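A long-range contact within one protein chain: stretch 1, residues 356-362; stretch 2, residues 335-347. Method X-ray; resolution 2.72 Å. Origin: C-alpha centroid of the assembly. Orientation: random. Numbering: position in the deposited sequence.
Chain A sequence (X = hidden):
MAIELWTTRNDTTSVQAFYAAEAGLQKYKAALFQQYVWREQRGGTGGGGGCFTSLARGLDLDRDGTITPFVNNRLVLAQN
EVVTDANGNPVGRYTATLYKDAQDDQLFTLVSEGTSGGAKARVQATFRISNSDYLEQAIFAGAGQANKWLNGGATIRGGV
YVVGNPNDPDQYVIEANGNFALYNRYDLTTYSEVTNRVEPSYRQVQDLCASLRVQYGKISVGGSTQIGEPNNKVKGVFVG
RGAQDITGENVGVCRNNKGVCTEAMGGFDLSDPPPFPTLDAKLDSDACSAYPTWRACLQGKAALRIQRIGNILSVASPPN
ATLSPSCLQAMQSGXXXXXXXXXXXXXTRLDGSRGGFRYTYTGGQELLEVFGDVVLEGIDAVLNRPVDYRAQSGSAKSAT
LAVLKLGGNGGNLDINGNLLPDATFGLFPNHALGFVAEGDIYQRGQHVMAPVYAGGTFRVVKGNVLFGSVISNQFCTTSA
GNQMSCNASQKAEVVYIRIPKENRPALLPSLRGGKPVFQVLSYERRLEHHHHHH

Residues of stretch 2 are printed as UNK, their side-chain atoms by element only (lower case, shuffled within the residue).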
# COMPACT_ATOMS: atom_id res chain seq x y z
N GLY A 356 17.29 19.36 -4.22
CA GLY A 356 16.24 20.34 -4.33
C GLY A 356 15.33 20.05 -5.50
O GLY A 356 15.19 18.89 -5.92
N PHE A 357 14.74 21.09 -6.08
CA PHE A 357 13.92 20.90 -7.26
C PHE A 357 14.23 22.01 -8.25
O PHE A 357 14.70 23.09 -7.88
CB PHE A 357 12.40 20.88 -6.96
CG PHE A 357 11.81 22.23 -6.64
CD1 PHE A 357 11.37 23.07 -7.65
CD2 PHE A 357 11.65 22.63 -5.32
CE1 PHE A 357 10.82 24.33 -7.35
CE2 PHE A 357 11.10 23.89 -5.02
CZ PHE A 357 10.68 24.73 -6.03
N ARG A 358 13.93 21.75 -9.51
CA ARG A 358 14.20 22.69 -10.58
C ARG A 358 13.05 22.62 -11.57
O ARG A 358 12.59 21.52 -11.89
CB ARG A 358 15.53 22.37 -11.27
CG ARG A 358 15.87 23.32 -12.37
CD ARG A 358 17.36 23.50 -12.42
NE ARG A 358 18.03 22.21 -12.48
CZ ARG A 358 18.41 21.64 -13.61
NH1 ARG A 358 18.19 22.26 -14.76
NH2 ARG A 358 19.02 20.46 -13.59
N TYR A 359 12.54 23.78 -11.99
CA TYR A 359 11.36 23.82 -12.85
C TYR A 359 11.66 24.64 -14.11
O TYR A 359 11.67 25.88 -14.07
CB TYR A 359 10.17 24.41 -12.11
CG TYR A 359 8.95 24.68 -12.98
CD1 TYR A 359 8.57 23.80 -14.01
CD2 TYR A 359 8.28 25.89 -12.89
CE1 TYR A 359 7.46 24.08 -14.81
CE2 TYR A 359 7.21 26.20 -13.70
CZ TYR A 359 6.78 25.29 -14.65
OH TYR A 359 5.69 25.62 -15.46
N THR A 360 11.95 23.96 -15.22
CA THR A 360 12.20 24.65 -16.48
C THR A 360 10.87 24.92 -17.20
O THR A 360 9.87 24.23 -16.98
CB THR A 360 13.15 23.85 -17.37
OG1 THR A 360 14.17 23.24 -16.56
CG2 THR A 360 13.81 24.76 -18.34
N TYR A 361 10.89 25.91 -18.09
CA TYR A 361 9.75 26.23 -18.96
C TYR A 361 10.22 26.21 -20.41
O TYR A 361 11.27 26.76 -20.76
CB TYR A 361 9.17 27.61 -18.58
CG TYR A 361 8.20 28.20 -19.60
CD1 TYR A 361 7.43 27.39 -20.44
CD2 TYR A 361 8.14 29.57 -19.79
CE1 TYR A 361 6.58 27.92 -21.39
CE2 TYR A 361 7.28 30.12 -20.75
CZ TYR A 361 6.52 29.28 -21.54
OH TYR A 361 5.66 29.77 -22.49
N THR A 362 9.42 25.57 -21.26
CA THR A 362 9.76 25.18 -22.63
C THR A 362 9.05 26.00 -23.71
O THR A 362 9.67 26.34 -24.73
CB THR A 362 9.37 23.71 -22.81
OG1 THR A 362 7.93 23.57 -22.71
CG2 THR A 362 9.94 22.81 -21.73
N UNK A 335 2.87 31.33 -1.43
CA UNK A 335 2.27 30.45 -2.42
C UNK A 335 3.27 30.35 -3.55
O UNK A 335 3.62 31.36 -4.17
c UNK A 335 0.92 30.97 -2.95
c UNK A 335 0.51 30.19 -4.18
o UNK A 335 -0.09 30.86 -1.94
N UNK A 336 3.72 29.13 -3.80
CA UNK A 336 4.65 28.82 -4.86
C UNK A 336 3.80 28.43 -6.06
O UNK A 336 3.17 27.37 -6.06
c UNK A 336 7.32 26.06 -4.39
c UNK A 336 5.53 27.64 -4.46
c UNK A 336 6.72 27.02 -6.55
c UNK A 336 6.85 27.29 -5.11
N UNK A 337 3.81 29.23 -7.10
CA UNK A 337 3.09 28.87 -8.28
C UNK A 337 4.15 28.68 -9.31
O UNK A 337 5.03 29.45 -9.43
c UNK A 337 2.03 29.89 -8.70
c UNK A 337 2.01 31.04 -7.76
o UNK A 337 2.27 30.36 -10.02
N UNK A 338 4.06 27.63 -10.07
CA UNK A 338 5.10 27.37 -11.05
C UNK A 338 4.82 28.17 -12.32
O UNK A 338 5.42 29.23 -12.50
c UNK A 338 5.71 25.09 -10.14
c UNK A 338 6.08 23.73 -10.59
c UNK A 338 5.19 25.88 -11.34
c UNK A 338 6.92 25.75 -9.62
N UNK A 339 3.92 27.70 -13.18
CA UNK A 339 3.46 28.49 -14.36
C UNK A 339 4.60 28.80 -15.33
O UNK A 339 5.40 27.91 -15.67
o UNK A 339 1.60 29.65 -15.97
c UNK A 339 2.71 29.72 -13.86
o UNK A 339 0.83 31.07 -14.48
c UNK A 339 1.64 30.19 -14.84
N UNK A 340 4.72 30.04 -15.82
CA UNK A 340 5.53 30.41 -16.98
C UNK A 340 6.94 30.97 -16.69
O UNK A 340 7.60 31.44 -17.62
c UNK A 340 4.38 32.63 -17.03
o UNK A 340 5.52 31.78 -18.98
c UNK A 340 4.75 31.41 -17.84
N UNK A 341 7.39 31.06 -15.44
CA UNK A 341 8.77 31.50 -15.23
C UNK A 341 9.56 30.44 -14.47
O UNK A 341 9.16 30.02 -13.39
n UNK A 341 12.22 33.42 -16.00
c UNK A 341 10.34 33.23 -14.46
c UNK A 341 10.93 33.75 -15.79
c UNK A 341 8.86 32.86 -14.56
o UNK A 341 10.25 34.37 -16.61
N UNK A 342 10.68 30.03 -15.06
CA UNK A 342 11.50 28.98 -14.50
C UNK A 342 12.03 29.33 -13.12
O UNK A 342 12.38 30.48 -12.83
c UNK A 342 12.69 28.66 -15.42
o UNK A 342 12.25 28.16 -16.68
N UNK A 343 12.10 28.31 -12.27
CA UNK A 343 12.56 28.46 -10.90
C UNK A 343 13.54 27.34 -10.63
O UNK A 343 13.23 26.17 -10.88
c UNK A 343 11.37 28.41 -9.92
c UNK A 343 10.41 29.57 -10.20
c UNK A 343 11.85 28.42 -8.49
N UNK A 344 14.71 27.70 -10.12
CA UNK A 344 15.78 26.74 -9.87
C UNK A 344 16.00 26.67 -8.36
O UNK A 344 16.71 27.50 -7.78
c UNK A 344 17.05 27.14 -10.62
o UNK A 344 18.06 25.15 -9.72
o UNK A 344 19.18 26.23 -11.24
c UNK A 344 18.17 26.09 -10.52
N UNK A 345 15.41 25.67 -7.71
CA UNK A 345 15.67 25.44 -6.29
C UNK A 345 16.64 24.31 -6.07
O UNK A 345 16.44 23.50 -5.16
c UNK A 345 14.38 25.16 -5.53
s UNK A 345 13.41 26.62 -5.25
N UNK A 346 17.69 24.19 -6.87
CA UNK A 346 18.66 23.14 -6.63
C UNK A 346 19.90 23.69 -5.94
O UNK A 346 20.15 24.90 -5.93
o UNK A 346 19.78 23.30 -8.77
c UNK A 346 17.79 21.90 -8.64
c UNK A 346 19.04 22.41 -7.92
N UNK A 347 20.66 22.77 -5.37
CA UNK A 347 21.92 23.08 -4.72
C UNK A 347 22.84 21.89 -4.93
O UNK A 347 22.39 20.78 -5.22
c UNK A 347 22.03 21.26 -1.88
c UNK A 347 19.81 22.06 -2.30
c UNK A 347 19.29 20.97 -1.59
c UNK A 347 21.74 23.37 -3.22
c UNK A 347 20.15 20.03 -1.03
c UNK A 347 21.52 20.17 -1.18
c UNK A 347 21.18 22.21 -2.45

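Position 335 carries one carbon bearing an oxygen and a second carbon, and touches nothing on stretch 1: Thr335. Position 336 has four carbons forked at the second, one of them 4.0 Å from Phe357 CZ. It is Leu336, and that atom is CD1. Position 337 repeats the carbon, oxygen and carbon pattern, points away and makes no contact: Thr337.

Position 338 again has four carbons forked at the second. Its CB lies 3.1 Å from Tyr359 CE2, and one terminal carbon sits over the ring face, 3.9 Å from the centroid. This is Leu338, with CD1 making the CH-pi contact. Position 339 has two carbons, the second with two oxygens, and points away; that atom set alone fits Asp339. The side chain is not what matters here, for its backbone O takes a very short hydrogen bond from Tyr359 OH, 2.3 Å. Position 340, a carbon with one oxygen and one carbon, brings that oxygen to 3.0 Å from Tyr361 CE2: Thr340. Position 341 has three carbons, the third carrying one oxygen and one nitrogen, and no side-chain atom reaches stretch 1; Gln341 turns away and closes the type II' turn begun at Leu338.

Position 342 is one carbon and one oxygen, the oxygen 3.0 Å from Tyr361 N. It is Ser342, and its OG accepts a weak hydrogen bond from that N. Position 343 has one carbon carrying two more, one of them 4.4 Å from Phe357 CE1: Val343, through CG1. Position 344 shows two carbons, the second with two oxygens, one of them 3.2 Å from Arg358 CD. For Asp344 the charge pairing stays loose, OD1 to Arg358 NE being 4.0 Å, beyond a salt bridge.

Position 345 is a carbon and a sulfur, the CB over the Phe357 ring face, 3.6 Å from its centroid, and the sulfur 3.4 Å from Phe357 CZ: Cys345. Position 346 has a carbon with an oxygen and a carbon, the latter 3.5 Å from Arg358 CB; in Thr346, both N and OG1 donate hydrogen bonds to Asp344 OD1. Position 347 has a carbon and a six-carbon ring, one ring carbon 3.7 Å from Gly356 N: Phe347, through CE1.

The rule is antiparallel pairing with alternating faces. Tyr359 N to Val343 O (2.7 Å) and Val343 N to Tyr359 O (3.1 Å) fix the register, while Phe357, Tyr359, Val343 and Cys345 share one face and Arg358 and Asp344 the other. Gly356 permits the close approach at the corner: a CB there would clash with Cys345 O.

Stretch 2, residues 335-347: TLTLDTQSVDCTF
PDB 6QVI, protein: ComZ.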